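Local atomic coordinates of transglutaminase-like enzymes, putative cysteine protease (Cytophaga hutchinsonii, PDB entry 3ISR), a protein that probably acts as a cysteine protease or related hydrolase of the transglutaminase-like superfamily, with a substrate that is not established. Residues Cys123-Gln129 / Ile189-Ala194; Trp152-Val157 / Phe184-Gly188; Ile197-Thr203 / His215-Tyr221; Gly224-Ile228 / Gly289-Gln293. One frame throughout, in Å; residues are numbered along the deposited sequence.

Contact 1 of 4, residues Cys123-Gln129 / Ile189-Ala194; sequences CQSDKLQ and IALCRA
This is loop-on-helix packing in the transglutaminase-like domain: residues 123-129, the linker running into helix 129-136, lie along the last turns of helix 181-194. Cys123 is extended (phi/psi -135/80) with chi1 m, putting SG 3.7 Å from Ile189 CG2 and CB 4.0 Å from Ala190 CB. Gln124 forms an inverse gamma turn (-84/68); its side chain points away from helix 181-194 and hydrogen-bonds to Ser169 and Phe171. Ser125 opens a 3-10 turn, 125-127, where the CA atoms come nearest (Ser125 CA to Ala190 CA, 4.6 Å), and its CB rests 3.4 Å from Ala190 O and 3.5 Å from Arg193 CB. Small Ala190 and Ala194 make room for this fit. Arg193 extends past Cys123 to Arg247 O and Ala199 O. Asp126 points away, salt-bridged to Arg121 of the second subunit. Leu128 takes the N-cap position of helix 129-136; with chi1 m, chi2 t, its CD1 lies 4.0 Å from Ala190 CB. At Gln129 a water donates to Gln129 O (2.7 Å) and to Ala194 O (3.1 Å).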
loop_
_atom_site.group_PDB
_atom_site.type_symbol
_atom_site.label_atom_id
_atom_site.label_comp_id
_atom_site.label_asym_id
_atom_site.label_seq_id
_atom_site.Cartn_x
_atom_site.Cartn_y
_atom_site.Cartn_z
ATOM N N CYS B 123 4.819 -9.419 -8.407
ATOM C CA CYS B 123 3.840 -10.510 -8.377
ATOM C C CYS B 123 3.750 -11.036 -6.941
ATOM O O CYS B 123 4.362 -12.065 -6.593
ATOM C CB CYS B 123 4.228 -11.643 -9.339
ATOM S SG CYS B 123 4.506 -11.138 -11.044
ATOM N N GLN B 124 2.988 -10.313 -6.109
ATOM C CA GLN B 124 2.885 -10.611 -4.660
ATOM C C GLN B 124 1.843 -11.690 -4.415
ATOM O O GLN B 124 0.759 -11.450 -3.839
ATOM C CB GLN B 124 2.569 -9.338 -3.868
ATOM C CG GLN B 124 3.528 -8.150 -4.141
ATOM C CD GLN B 124 2.964 -7.170 -5.162
ATOM O OE1 GLN B 124 2.317 -7.567 -6.150
ATOM N NE2 GLN B 124 3.195 -5.875 -4.928
ATOM N N SER B 125 2.176 -12.894 -4.870
ATOM C CA SER B 125 1.252 -14.006 -4.871
ATOM C C SER B 125 0.901 -14.392 -3.455
ATOM O O SER B 125 -0.206 -14.861 -3.177
ATOM C CB SER B 125 1.856 -15.208 -5.624
ATOM O OG SER B 125 3.232 -15.387 -5.297
ATOM N N ASP B 126 1.832 -14.147 -2.544
ATOM C CA ASP B 126 1.582 -14.451 -1.142
ATOM C C ASP B 126 0.510 -13.542 -0.515
ATOM O O ASP B 126 -0.045 -13.891 0.508
ATOM C CB ASP B 126 2.903 -14.402 -0.341
ATOM C CG ASP B 126 3.576 -13.034 -0.389
ATOM O OD1 ASP B 126 3.681 -12.438 -1.476
ATOM O OD2 ASP B 126 4.008 -12.553 0.680
ATOM N N LYS B 127 0.231 -12.379 -1.099
ATOM C CA LYS B 127 -0.834 -11.504 -0.580
ATOM C C LYS B 127 -2.184 -11.774 -1.231
ATOM O O LYS B 127 -3.196 -11.136 -0.896
ATOM C CB LYS B 127 -0.471 -10.035 -0.774
ATOM C CG LYS B 127 0.734 -9.598 0.084
ATOM C CD LYS B 127 1.047 -8.118 -0.111
ATOM C CE LYS B 127 0.749 -7.294 1.131
ATOM N NZ LYS B 127 1.382 -5.944 1.024
ATOM N N LEU B 128 -2.190 -12.696 -2.177
ATOM C CA LEU B 128 -3.387 -12.930 -2.998
ATOM C C LEU B 128 -3.935 -14.357 -2.908
ATOM O O LEU B 128 -4.801 -14.732 -3.690
ATOM C CB LEU B 128 -3.085 -12.549 -4.465
ATOM C CG LEU B 128 -2.775 -11.068 -4.717
ATOM C CD1 LEU B 128 -2.316 -10.823 -6.157
ATOM C CD2 LEU B 128 -3.980 -10.189 -4.397
ATOM N N GLN B 129 -3.465 -15.141 -1.939
ATOM C CA GLN B 129 -3.904 -16.545 -1.828
ATOM C C GLN B 129 -5.417 -16.711 -1.557
ATOM O O GLN B 129 -6.086 -17.510 -2.213
ATOM C CB GLN B 129 -3.115 -17.297 -0.741
ATOM C CG GLN B 129 -1.603 -17.341 -0.922
ATOM C CD GLN B 129 -0.897 -17.957 0.294
ATOM O OE1 GLN B 129 -0.940 -19.168 0.495
ATOM N NE2 GLN B 129 -0.250 -17.114 1.110
ATOM N N ILE B 189 0.437 -13.961 -13.616
ATOM C CA ILE B 189 1.512 -14.697 -12.913
ATOM C C ILE B 189 1.203 -14.771 -11.427
ATOM O O ILE B 189 1.264 -15.850 -10.826
ATOM C CB ILE B 189 2.879 -14.017 -13.110
ATOM C CG1 ILE B 189 3.345 -14.161 -14.558
ATOM C CG2 ILE B 189 3.935 -14.645 -12.185
ATOM C CD1 ILE B 189 4.386 -13.123 -14.948
ATOM N N ALA B 190 0.838 -13.635 -10.834
ATOM C CA ALA B 190 0.576 -13.623 -9.395
ATOM C C ALA B 190 -0.557 -14.556 -9.033
ATOM O O ALA B 190 -0.464 -15.278 -8.057
ATOM C CB ALA B 190 0.267 -12.200 -8.895
ATOM N N LEU B 191 -1.639 -14.514 -9.803
ATOM C CA LEU B 191 -2.792 -15.366 -9.514
ATOM C C LEU B 191 -2.486 -16.841 -9.711
ATOM O O LEU B 191 -2.934 -17.671 -8.925
ATOM C CB LEU B 191 -4.016 -14.910 -10.328
ATOM C CG LEU B 191 -4.587 -13.529 -9.946
ATOM C CD1 LEU B 191 -5.554 -13.038 -11.024
ATOM C CD2 LEU B 191 -5.286 -13.545 -8.560
ATOM N N CYS B 192 -1.692 -17.179 -10.733
ATOM C CA CYS B 192 -1.237 -18.577 -10.896
ATOM C C CYS B 192 -0.421 -19.053 -9.708
ATOM O O CYS B 192 -0.690 -20.109 -9.144
ATOM C CB CYS B 192 -0.357 -18.731 -12.119
ATOM S SG CYS B 192 -1.247 -18.742 -13.662
ATOM N N ARG B 193 0.606 -18.286 -9.343
ATOM C CA ARG B 193 1.438 -18.691 -8.216
ATOM C C ARG B 193 0.630 -18.794 -6.928
ATOM O O ARG B 193 0.919 -19.639 -6.072
ATOM C CB ARG B 193 2.590 -17.710 -8.004
ATOM C CG ARG B 193 3.589 -17.710 -9.138
ATOM C CD ARG B 193 4.806 -16.853 -8.779
ATOM N NE ARG B 193 5.672 -16.720 -9.956
ATOM C CZ ARG B 193 6.388 -15.643 -10.236
ATOM N NH1 ARG B 193 6.382 -14.604 -9.386
ATOM N NH2 ARG B 193 7.096 -15.605 -11.365
ATOM N N ALA B 194 -0.369 -17.932 -6.782
ATOM C CA ALA B 194 -1.202 -17.938 -5.567
ATOM C C ALA B 194 -1.927 -19.273 -5.431
ATOM O O ALA B 194 -2.271 -19.701 -4.317
ATOM C CB ALA B 194 -2.196 -16.776 -5.625
HETATM O O HOH W 1 -5.061 -19.845 -3.080
HETATM O O HOH W 2 -0.081 -19.822 -2.598
#

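Contact 2 of 4, residues Trp152-Val157 / Phe184-Gly188; sequences WIYNNV and FAHLG
Two helices pack through apolar side chains inside the domain: the C-terminal end of helix 142-156 against the first half of helix 181-194. The axes of 152-156 and 184-188 approach to 10.8 Å, with 134° between their N-to-C directions, so the helices run obliquely antiparallel; the closest CA pair is Ile153-Phe184 at 7.0 Å. Ile153 (chi1 m, chi2 t) fills the gap, with CG2 3.6 Å from Phe184 CD2, and CD1 4.0 Å from Leu187 CG and 3.4 Å from Gly188 N. In the transglutaminase-like fold, a papain-related architecture, helix 181-194 is the core helix expected to carry the nucleophilic cysteine at its start, and this contact covers one flank of it. Val157 leaves helical geometry (-128/126) and, with chi1 t, directs CG1 to Phe184 CE1 (3.8 Å) and CG2 to Leu187 CD2 (4.0 Å). Leu187 is chi1 t, chi2 p; its CD2 meets the Trp152 ring edge at CZ3, 4.5 Å. Helix 170-176 closes over Trp152, Val157 and Leu187 through Ile174 and Thr173.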
loop_
_atom_site.group_PDB
_atom_site.type_symbol
_atom_site.label_atom_id
_atom_site.label_comp_id
_atom_site.label_asym_id
_atom_site.label_seq_id
_atom_site.Cartn_x
_atom_site.Cartn_y
_atom_site.Cartn_z
ATOM N N TRP B 152 -10.707 -14.002 -16.753
ATOM C CA TRP B 152 -11.131 -13.058 -15.715
ATOM C C TRP B 152 -10.397 -11.711 -15.875
ATOM O O TRP B 152 -11.018 -10.666 -15.838
ATOM C CB TRP B 152 -10.931 -13.625 -14.298
ATOM C CG TRP B 152 -11.506 -12.716 -13.251
ATOM C CD1 TRP B 152 -12.767 -12.749 -12.737
ATOM C CD2 TRP B 152 -10.845 -11.596 -12.634
ATOM N NE1 TRP B 152 -12.929 -11.732 -11.820
ATOM C CE2 TRP B 152 -11.769 -11.002 -11.751
ATOM C CE3 TRP B 152 -9.561 -11.041 -12.750
ATOM C CZ2 TRP B 152 -11.445 -9.884 -10.964
ATOM C CZ3 TRP B 152 -9.239 -9.920 -11.975
ATOM C CH2 TRP B 152 -10.185 -9.351 -11.101
ATOM N N ILE B 153 -9.082 -11.748 -16.081
ATOM C CA ILE B 153 -8.303 -10.518 -16.230
ATOM C C ILE B 153 -8.786 -9.728 -17.451
ATOM O O ILE B 153 -8.993 -8.519 -17.376
ATOM C CB ILE B 153 -6.791 -10.814 -16.324
ATOM C CG1 ILE B 153 -6.304 -11.418 -14.999
ATOM C CG2 ILE B 153 -6.001 -9.536 -16.664
ATOM C CD1 ILE B 153 -4.891 -12.030 -15.060
ATOM N N TYR B 154 -8.974 -10.417 -18.569
ATOM C CA TYR B 154 -9.429 -9.722 -19.778
ATOM C C TYR B 154 -10.764 -9.007 -19.539
ATOM O O TYR B 154 -10.971 -7.854 -19.984
ATOM C CB TYR B 154 -9.552 -10.681 -20.974
ATOM C CG TYR B 154 -10.122 -9.954 -22.162
ATOM C CD1 TYR B 154 -9.339 -9.061 -22.900
ATOM C CD2 TYR B 154 -11.459 -10.100 -22.506
ATOM C CE1 TYR B 154 -9.870 -8.342 -23.957
ATOM C CE2 TYR B 154 -12.003 -9.388 -23.583
ATOM C CZ TYR B 154 -11.198 -8.515 -24.297
ATOM O OH TYR B 154 -11.721 -7.813 -25.358
ATOM N N ASN B 155 -11.658 -9.704 -18.838
ATOM C CA ASN B 155 -13.006 -9.212 -18.597
ATOM C C ASN B 155 -13.138 -8.196 -17.462
ATOM O O ASN B 155 -14.139 -7.495 -17.379
ATOM C CB ASN B 155 -13.964 -10.392 -18.376
ATOM C CG ASN B 155 -14.200 -11.199 -19.643
ATOM O OD1 ASN B 155 -14.161 -12.427 -19.624
ATOM N ND2 ASN B 155 -14.450 -10.511 -20.744
ATOM N N ASN B 156 -12.129 -8.092 -16.598
ATOM C CA ASN B 156 -12.287 -7.294 -15.390
ATOM C C ASN B 156 -11.220 -6.229 -15.175
ATOM O O ASN B 156 -11.274 -5.506 -14.187
ATOM C CB ASN B 156 -12.392 -8.208 -14.168
ATOM C CG ASN B 156 -13.604 -9.082 -14.223
ATOM O OD1 ASN B 156 -13.524 -10.255 -14.605
ATOM N ND2 ASN B 156 -14.750 -8.512 -13.906
ATOM N N VAL B 157 -10.276 -6.132 -16.113
ATOM C CA VAL B 157 -9.205 -5.144 -16.073
ATOM C C VAL B 157 -9.214 -4.440 -17.427
ATOM O O VAL B 157 -9.152 -5.087 -18.483
ATOM C CB VAL B 157 -7.803 -5.803 -15.837
ATOM C CG1 VAL B 157 -6.692 -4.740 -15.842
ATOM C CG2 VAL B 157 -7.769 -6.603 -14.507
ATOM N N PHE B 184 -1.011 -6.796 -17.064
ATOM C CA PHE B 184 -1.835 -7.986 -17.285
ATOM C C PHE B 184 -1.001 -9.251 -17.080
ATOM O O PHE B 184 -1.475 -10.242 -16.517
ATOM C CB PHE B 184 -2.395 -7.997 -18.718
ATOM C CG PHE B 184 -3.601 -7.113 -18.939
ATOM C CD1 PHE B 184 -3.532 -5.729 -18.749
ATOM C CD2 PHE B 184 -4.779 -7.653 -19.435
ATOM C CE1 PHE B 184 -4.639 -4.907 -18.997
ATOM C CE2 PHE B 184 -5.907 -6.828 -19.698
ATOM C CZ PHE B 184 -5.833 -5.464 -19.485
ATOM N N ALA B 185 0.249 -9.229 -17.534
ATOM C CA ALA B 185 1.141 -10.381 -17.359
ATOM C C ALA B 185 1.442 -10.588 -15.881
ATOM O O ALA B 185 1.373 -11.719 -15.360
ATOM C CB ALA B 185 2.441 -10.157 -18.116
ATOM N N HIS B 186 1.794 -9.512 -15.184
ATOM C CA HIS B 186 2.159 -9.657 -13.767
ATOM C C HIS B 186 0.980 -10.191 -12.985
ATOM O O HIS B 186 1.147 -11.002 -12.082
ATOM C CB HIS B 186 2.569 -8.300 -13.150
ATOM C CG HIS B 186 3.938 -7.822 -13.543
ATOM N ND1 HIS B 186 4.990 -8.670 -13.812
ATOM C CD2 HIS B 186 4.432 -6.569 -13.654
ATOM C CE1 HIS B 186 6.072 -7.960 -14.099
ATOM N NE2 HIS B 186 5.760 -6.682 -14.005
ATOM N N LEU B 187 -0.230 -9.733 -13.323
ATOM C CA LEU B 187 -1.396 -10.200 -12.588
ATOM C C LEU B 187 -1.752 -11.680 -12.838
ATOM O O LEU B 187 -2.054 -12.417 -11.895
ATOM C CB LEU B 187 -2.602 -9.286 -12.843
ATOM C CG LEU B 187 -3.871 -9.643 -12.067
ATOM C CD1 LEU B 187 -3.565 -9.628 -10.528
ATOM C CD2 LEU B 187 -4.991 -8.644 -12.426
ATOM N N GLY B 188 -1.653 -12.131 -14.078
ATOM C CA GLY B 188 -1.832 -13.560 -14.388
ATOM C C GLY B 188 -0.817 -14.406 -13.625
ATOM O O GLY B 188 -1.169 -15.427 -13.038
#

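Contact 3 of 4, residues Ile197-Thr203 / His215-Tyr221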
loop_
_atom_site.group_PDB
_atom_site.type_symbol
_atom_site.label_atom_id
_atom_site.label_comp_id
_atom_site.label_asym_id
_atom_site.label_seq_id
_atom_site.Cartn_x
_atom_site.Cartn_y
_atom_site.Cartn_z
ATOM N N ILE B 197 0.654 -22.794 -8.975
ATOM C CA ILE B 197 0.949 -23.152 -10.365
ATOM C C ILE B 197 2.173 -22.323 -10.769
ATOM O O ILE B 197 2.129 -21.095 -10.681
ATOM C CB ILE B 197 -0.261 -22.816 -11.283
ATOM C CG1 ILE B 197 -1.498 -23.593 -10.837
ATOM C CG2 ILE B 197 0.039 -23.120 -12.781
ATOM C CD1 ILE B 197 -2.810 -23.018 -11.404
ATOM N N PRO B 198 3.276 -22.971 -11.194
ATOM C CA PRO B 198 4.433 -22.150 -11.533
ATOM C C PRO B 198 4.135 -21.256 -12.730
ATOM O O PRO B 198 3.463 -21.681 -13.665
ATOM C CB PRO B 198 5.538 -23.169 -11.863
ATOM C CG PRO B 198 5.039 -24.497 -11.303
ATOM C CD PRO B 198 3.533 -24.412 -11.357
ATOM N N ALA B 199 4.600 -20.010 -12.688
ATOM C CA ALA B 199 4.335 -19.094 -13.813
ATOM C C ALA B 199 5.489 -18.141 -13.983
ATOM O O ALA B 199 6.160 -17.812 -13.007
ATOM C CB ALA B 199 3.049 -18.328 -13.585
ATOM N N ARG B 200 5.731 -17.701 -15.220
ATOM C CA ARG B 200 6.837 -16.802 -15.458
ATOM C C ARG B 200 6.446 -15.721 -16.479
ATOM O O ARG B 200 5.482 -15.871 -17.230
ATOM C CB ARG B 200 8.080 -17.575 -15.928
ATOM C CG ARG B 200 7.899 -18.246 -17.327
ATOM C CD ARG B 200 9.103 -19.110 -17.701
ATOM N NE ARG B 200 9.030 -19.496 -19.110
ATOM C CZ ARG B 200 9.835 -20.371 -19.699
ATOM N NH1 ARG B 200 10.803 -20.981 -19.016
ATOM N NH2 ARG B 200 9.678 -20.636 -20.992
ATOM N N TYR B 201 7.227 -14.660 -16.489
ATOM C CA TYR B 201 7.007 -13.512 -17.347
ATOM C C TYR B 201 7.659 -13.747 -18.718
ATOM O O TYR B 201 8.768 -14.277 -18.798
ATOM C CB TYR B 201 7.661 -12.339 -16.632
ATOM C CG TYR B 201 7.442 -10.963 -17.200
ATOM C CD1 TYR B 201 6.232 -10.304 -17.011
ATOM C CD2 TYR B 201 8.487 -10.283 -17.833
ATOM C CE1 TYR B 201 6.043 -9.002 -17.477
ATOM C CE2 TYR B 201 8.308 -8.983 -18.318
ATOM C CZ TYR B 201 7.072 -8.362 -18.129
ATOM O OH TYR B 201 6.854 -7.083 -18.572
ATOM N N PHE B 202 6.965 -13.338 -19.781
ATOM C CA PHE B 202 7.429 -13.529 -21.164
ATOM C C PHE B 202 7.386 -12.169 -21.871
ATOM O O PHE B 202 6.366 -11.489 -21.839
ATOM C CB PHE B 202 6.496 -14.546 -21.855
ATOM C CG PHE B 202 6.785 -14.779 -23.347
ATOM C CD1 PHE B 202 7.331 -15.977 -23.780
ATOM C CD2 PHE B 202 6.472 -13.815 -24.294
ATOM C CE1 PHE B 202 7.584 -16.210 -25.156
ATOM C CE2 PHE B 202 6.716 -14.034 -25.672
ATOM C CZ PHE B 202 7.272 -15.245 -26.086
ATOM N N THR B 203 8.492 -11.768 -22.488
ATOM C CA THR B 203 8.489 -10.568 -23.345
ATOM C C THR B 203 8.826 -10.958 -24.769
ATOM O O THR B 203 9.592 -11.888 -24.986
ATOM C CB THR B 203 9.467 -9.496 -22.872
ATOM O OG1 THR B 203 10.804 -10.032 -22.826
ATOM C CG2 THR B 203 9.077 -9.030 -21.469
ATOM N N HIS B 215 5.922 -6.560 -26.385
ATOM C CA HIS B 215 4.746 -7.144 -25.795
ATOM C C HIS B 215 5.159 -7.964 -24.596
ATOM O O HIS B 215 6.273 -8.475 -24.557
ATOM C CB HIS B 215 4.008 -8.018 -26.810
ATOM C CG HIS B 215 2.615 -8.359 -26.392
ATOM N ND1 HIS B 215 1.677 -7.396 -26.097
ATOM C CD2 HIS B 215 2.002 -9.549 -26.213
ATOM C CE1 HIS B 215 0.541 -7.976 -25.760
ATOM N NE2 HIS B 215 0.712 -9.285 -25.820
ATOM N N ALA B 216 4.273 -8.064 -23.619
ATOM C CA ALA B 216 4.518 -8.900 -22.441
ATOM C C ALA B 216 3.316 -9.783 -22.158
ATOM O O ALA B 216 2.185 -9.320 -22.226
ATOM C CB ALA B 216 4.843 -8.009 -21.205
ATOM N N CYS B 217 3.564 -11.056 -21.841
ATOM C CA CYS B 217 2.525 -11.934 -21.361
ATOM C C CYS B 217 3.130 -12.940 -20.388
ATOM O O CYS B 217 4.142 -12.652 -19.738
ATOM C CB CYS B 217 1.758 -12.583 -22.505
ATOM S SG CYS B 217 2.803 -13.378 -23.708
ATOM N N PHE B 218 2.501 -14.093 -20.228
ATOM C CA PHE B 218 3.026 -15.030 -19.246
ATOM C C PHE B 218 2.890 -16.478 -19.686
ATOM O O PHE B 218 2.135 -16.781 -20.626
ATOM C CB PHE B 218 2.402 -14.782 -17.857
ATOM C CG PHE B 218 0.972 -15.256 -17.706
ATOM C CD1 PHE B 218 0.690 -16.483 -17.104
ATOM C CD2 PHE B 218 -0.090 -14.450 -18.096
ATOM C CE1 PHE B 218 -0.647 -16.911 -16.955
ATOM C CE2 PHE B 218 -1.394 -14.862 -17.959
ATOM C CZ PHE B 218 -1.683 -16.076 -17.373
ATOM N N GLU B 219 3.631 -17.362 -19.018
ATOM C CA GLU B 219 3.561 -18.786 -19.294
ATOM C C GLU B 219 3.371 -19.498 -17.978
ATOM O O GLU B 219 3.903 -19.067 -16.967
ATOM C CB GLU B 219 4.840 -19.274 -19.978
ATOM C CG GLU B 219 5.074 -18.655 -21.382
ATOM C CD GLU B 219 6.440 -19.019 -21.950
ATOM O OE1 GLU B 219 7.444 -18.871 -21.222
ATOM O OE2 GLU B 219 6.524 -19.450 -23.126
ATOM N N ALA B 220 2.534 -20.526 -17.982
ATOM C CA ALA B 220 2.315 -21.343 -16.797
ATOM C C ALA B 220 2.850 -22.730 -17.075
ATOM O O ALA B 220 2.729 -23.230 -18.198
ATOM C CB ALA B 220 0.828 -21.417 -16.455
ATOM N N TYR B 221 3.387 -23.383 -16.049
ATOM C CA TYR B 221 3.953 -24.708 -16.252
ATOM C C TYR B 221 2.892 -25.731 -15.943
ATOM O O TYR B 221 2.522 -25.921 -14.777
ATOM C CB TYR B 221 5.172 -24.907 -15.364
ATOM C CG TYR B 221 5.990 -26.128 -15.684
ATOM C CD1 TYR B 221 6.909 -26.118 -16.747
ATOM C CD2 TYR B 221 5.880 -27.281 -14.913
ATOM C CE1 TYR B 221 7.695 -27.242 -17.043
ATOM C CE2 TYR B 221 6.678 -28.413 -15.198
ATOM C CZ TYR B 221 7.579 -28.372 -16.256
ATOM O OH TYR B 221 8.362 -29.474 -16.539
#
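Five antiparallel bridges pair the strands of this hairpin, from Ala199-Ala220 to Thr203-Ala216. At the hydrogen-bonded pairs both amides and both carbonyls are used: Arg200 N to Glu219 O (2.9 Å) and Glu219 N to Arg200 O (3.0 Å), then Phe202 N to Cys217 O (2.9 Å) and Cys217 N to Phe202 O (2.8 Å). Tyr221 N extends the ladder to Pro198 O (2.9 Å), while Tyr221 O is buried with no partner in the model. On the face carrying Arg200, Phe202, Cys217 and Glu219, the Arg200-Glu219 salt bridge uses one acceptor twice: Glu219 OE1 takes NE at 2.7 Å and NH2 at 2.9 Å. His215 NE2 is hydrogen-bonded to Asp230 OD2, consistent with the His-Asp part of the Cys-His-Asp triad of transglutaminase-like enzymes. Ala199 O accepts from Arg193 NH2. Within the four-stranded sheet, strands 225-229 and 240-246 flank the pair, and the opposite face, with Ala199, Tyr201, Phe218 and Ala220, packs on helices 142-156 and 181-194.

Contact 4 of 4, residues Gly224-Ile228 / Gly289-Gln293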
loop_
_atom_site.group_PDB
_atom_site.type_symbol
_atom_site.label_atom_id
_atom_site.label_comp_id
_atom_site.label_asym_id
_atom_site.label_seq_id
_atom_site.Cartn_x
_atom_site.Cartn_y
_atom_site.Cartn_z
ATOM N N GLY B 224 4.116 -30.420 -17.460
ATOM C CA GLY B 224 5.492 -30.560 -17.929
ATOM C C GLY B 224 5.908 -29.605 -19.045
ATOM O O GLY B 224 7.029 -29.679 -19.544
ATOM N N ASN B 225 5.015 -28.691 -19.408
ATOM C CA ASN B 225 5.282 -27.741 -20.473
ATOM C C ASN B 225 4.944 -26.337 -20.051
ATOM O O ASN B 225 3.946 -26.135 -19.375
ATOM C CB ASN B 225 4.438 -28.078 -21.701
ATOM C CG ASN B 225 4.765 -29.448 -22.264
ATOM O OD1 ASN B 225 3.921 -30.338 -22.281
ATOM N ND2 ASN B 225 5.999 -29.626 -22.714
ATOM N N TRP B 226 5.734 -25.365 -20.508
ATOM C CA TRP B 226 5.383 -23.952 -20.328
ATOM C C TRP B 226 4.339 -23.589 -21.388
ATOM O O TRP B 226 4.613 -23.688 -22.594
ATOM C CB TRP B 226 6.627 -23.065 -20.465
ATOM C CG TRP B 226 7.543 -23.183 -19.325
ATOM C CD1 TRP B 226 8.723 -23.874 -19.283
ATOM C CD2 TRP B 226 7.359 -22.613 -18.014
ATOM N NE1 TRP B 226 9.290 -23.763 -18.024
ATOM C CE2 TRP B 226 8.472 -22.993 -17.233
ATOM C CE3 TRP B 226 6.363 -21.811 -17.436
ATOM C CZ2 TRP B 226 8.630 -22.588 -15.890
ATOM C CZ3 TRP B 226 6.512 -21.413 -16.084
ATOM C CH2 TRP B 226 7.635 -21.809 -15.336
ATOM N N ILE B 227 3.133 -23.235 -20.942
ATOM C CA ILE B 227 2.040 -22.940 -21.840
ATOM C C ILE B 227 1.842 -21.431 -21.797
ATOM O O ILE B 227 1.709 -20.866 -20.715
ATOM C CB ILE B 227 0.727 -23.616 -21.395
ATOM C CG1 ILE B 227 0.885 -25.150 -21.235
ATOM C CG2 ILE B 227 -0.420 -23.273 -22.366
ATOM C CD1 ILE B 227 1.328 -25.916 -22.513
ATOM N N ILE B 228 1.781 -20.805 -22.967
ATOM C CA ILE B 228 1.663 -19.355 -23.052
ATOM C C ILE B 228 0.226 -18.841 -22.943
ATOM O O ILE B 228 -0.714 -19.457 -23.462
ATOM C CB ILE B 228 2.356 -18.815 -24.333
ATOM C CG1 ILE B 228 2.595 -17.297 -24.185
ATOM C CG2 ILE B 228 1.566 -19.163 -25.595
ATOM C CD1 ILE B 228 3.876 -16.814 -24.841
ATOM N N GLY B 289 -3.042 -26.322 -25.361
ATOM C CA GLY B 289 -2.078 -25.323 -24.917
ATOM C C GLY B 289 -0.991 -25.089 -25.954
ATOM O O GLY B 289 -0.420 -26.049 -26.491
ATOM N N LEU B 290 -0.701 -23.821 -26.246
ATOM C CA LEU B 290 0.424 -23.504 -27.120
ATOM C C LEU B 290 1.711 -23.371 -26.310
ATOM O O LEU B 290 1.743 -22.699 -25.285
ATOM C CB LEU B 290 0.161 -22.221 -27.914
ATOM C CG LEU B 290 1.127 -21.956 -29.077
ATOM C CD1 LEU B 290 0.404 -21.237 -30.174
ATOM C CD2 LEU B 290 2.356 -21.157 -28.604
ATOM N N SER B 291 2.784 -23.988 -26.802
ATOM C CA SER B 291 4.072 -23.984 -26.105
ATOM C C SER B 291 5.210 -23.754 -27.082
ATOM O O SER B 291 5.293 -24.430 -28.129
ATOM C CB SER B 291 4.284 -25.315 -25.395
ATOM O OG SER B 291 5.532 -25.345 -24.703
ATOM N N PHE B 292 6.087 -22.813 -26.745
ATOM C CA PHE B 292 7.278 -22.551 -27.540
ATOM C C PHE B 292 8.450 -23.499 -27.223
ATOM O O PHE B 292 9.175 -23.324 -26.248
ATOM C CB PHE B 292 7.657 -21.065 -27.472
ATOM C CG PHE B 292 6.665 -20.176 -28.174
ATOM C CD1 PHE B 292 6.575 -20.180 -29.566
ATOM C CD2 PHE B 292 5.797 -19.356 -27.447
ATOM C CE1 PHE B 292 5.649 -19.368 -30.223
ATOM C CE2 PHE B 292 4.872 -18.550 -28.104
ATOM C CZ PHE B 292 4.797 -18.560 -29.489
ATOM N N GLN B 293 8.597 -24.518 -28.078
ATOM C CA GLN B 293 9.639 -25.553 -27.961
ATOM C C GLN B 293 9.654 -26.415 -29.220
ATOM O O GLN B 293 8.683 -26.418 -29.981
ATOM C CB GLN B 293 9.406 -26.440 -26.739
ATOM C CG GLN B 293 7.965 -26.897 -26.594
ATOM C CD GLN B 293 7.803 -28.033 -25.605
ATOM O OE1 GLN B 293 8.375 -29.121 -25.774
ATOM N NE2 GLN B 293 7.005 -27.795 -24.573
HETATM O O HOH W 3 5.420 -21.574 -24.278
#
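Two beta sheets meet here: edge strand 225-229 of the four-stranded sheet in the transglutaminase-like fold touches strand 288-291, which pairs with strand 78-96 in the other, six-stranded sheet. The short strand axes make an angle of 109°, far from a regular ladder, and Ile228 N to Leu290 O (3.0 Å) is the single backbone hydrogen bond between the segments. Most of the remaining contact is made by side chains. Ile227, with chi1 and chi2 both m, lays CG2 3.7 Å from Gly289 CA; a CB on Gly289 would collide with that methyl, so the close approach depends on glycine. Ile228 (chi1 t) turns CG2 to Leu290 CD2 at 3.7 Å, Leu290 also being t at chi1, and Ile228 CD1 reaches the edge of the Phe292 ring at CE2, 3.8 Å. Phe292 is chi1 m, which swings its ring toward that methyl. Trp226, also chi1 m, instead carries its indole off to Arg200 (cation-pi) and Tyr221 (edge-to-face). Its carbonyl faces the other segment: a water bridges Trp226 O and Phe292 N, 2.8 Å from each. Gln293, the chain terminus, folds back with chi1 p, its OE1 bound to Lys93 and its NE2 donating to Ser291 OG (2.9 Å). With chi1 at 180°, that same Ser291 OG donates to Trp226 O at 2.8 Å.

How the contacts relate
Contacts 1 and 2 share helix 181-194, with centres about 12 Å apart, and contact 2 is nested inside the chain loop that contact 1 closes. The chain then passes directly from that helix into strand 199-206, so contact 3 follows, centred about 13 Å from each; Ile189, Gly188 and Ala185 pack against its strands. Contact 4 comes last, its centre about 10 Å from that of contact 3, on the neighbouring strand 225-229 of the same sheet, where Ala220 O lies 2.8 Å from Ile227 N. It does not touch contacts 1 or 2. From loop 123-129 the series reaches the helix-against-sheet core of contacts 2 and 3, as in papain-like folds; contact 4 joins that sheet to a second.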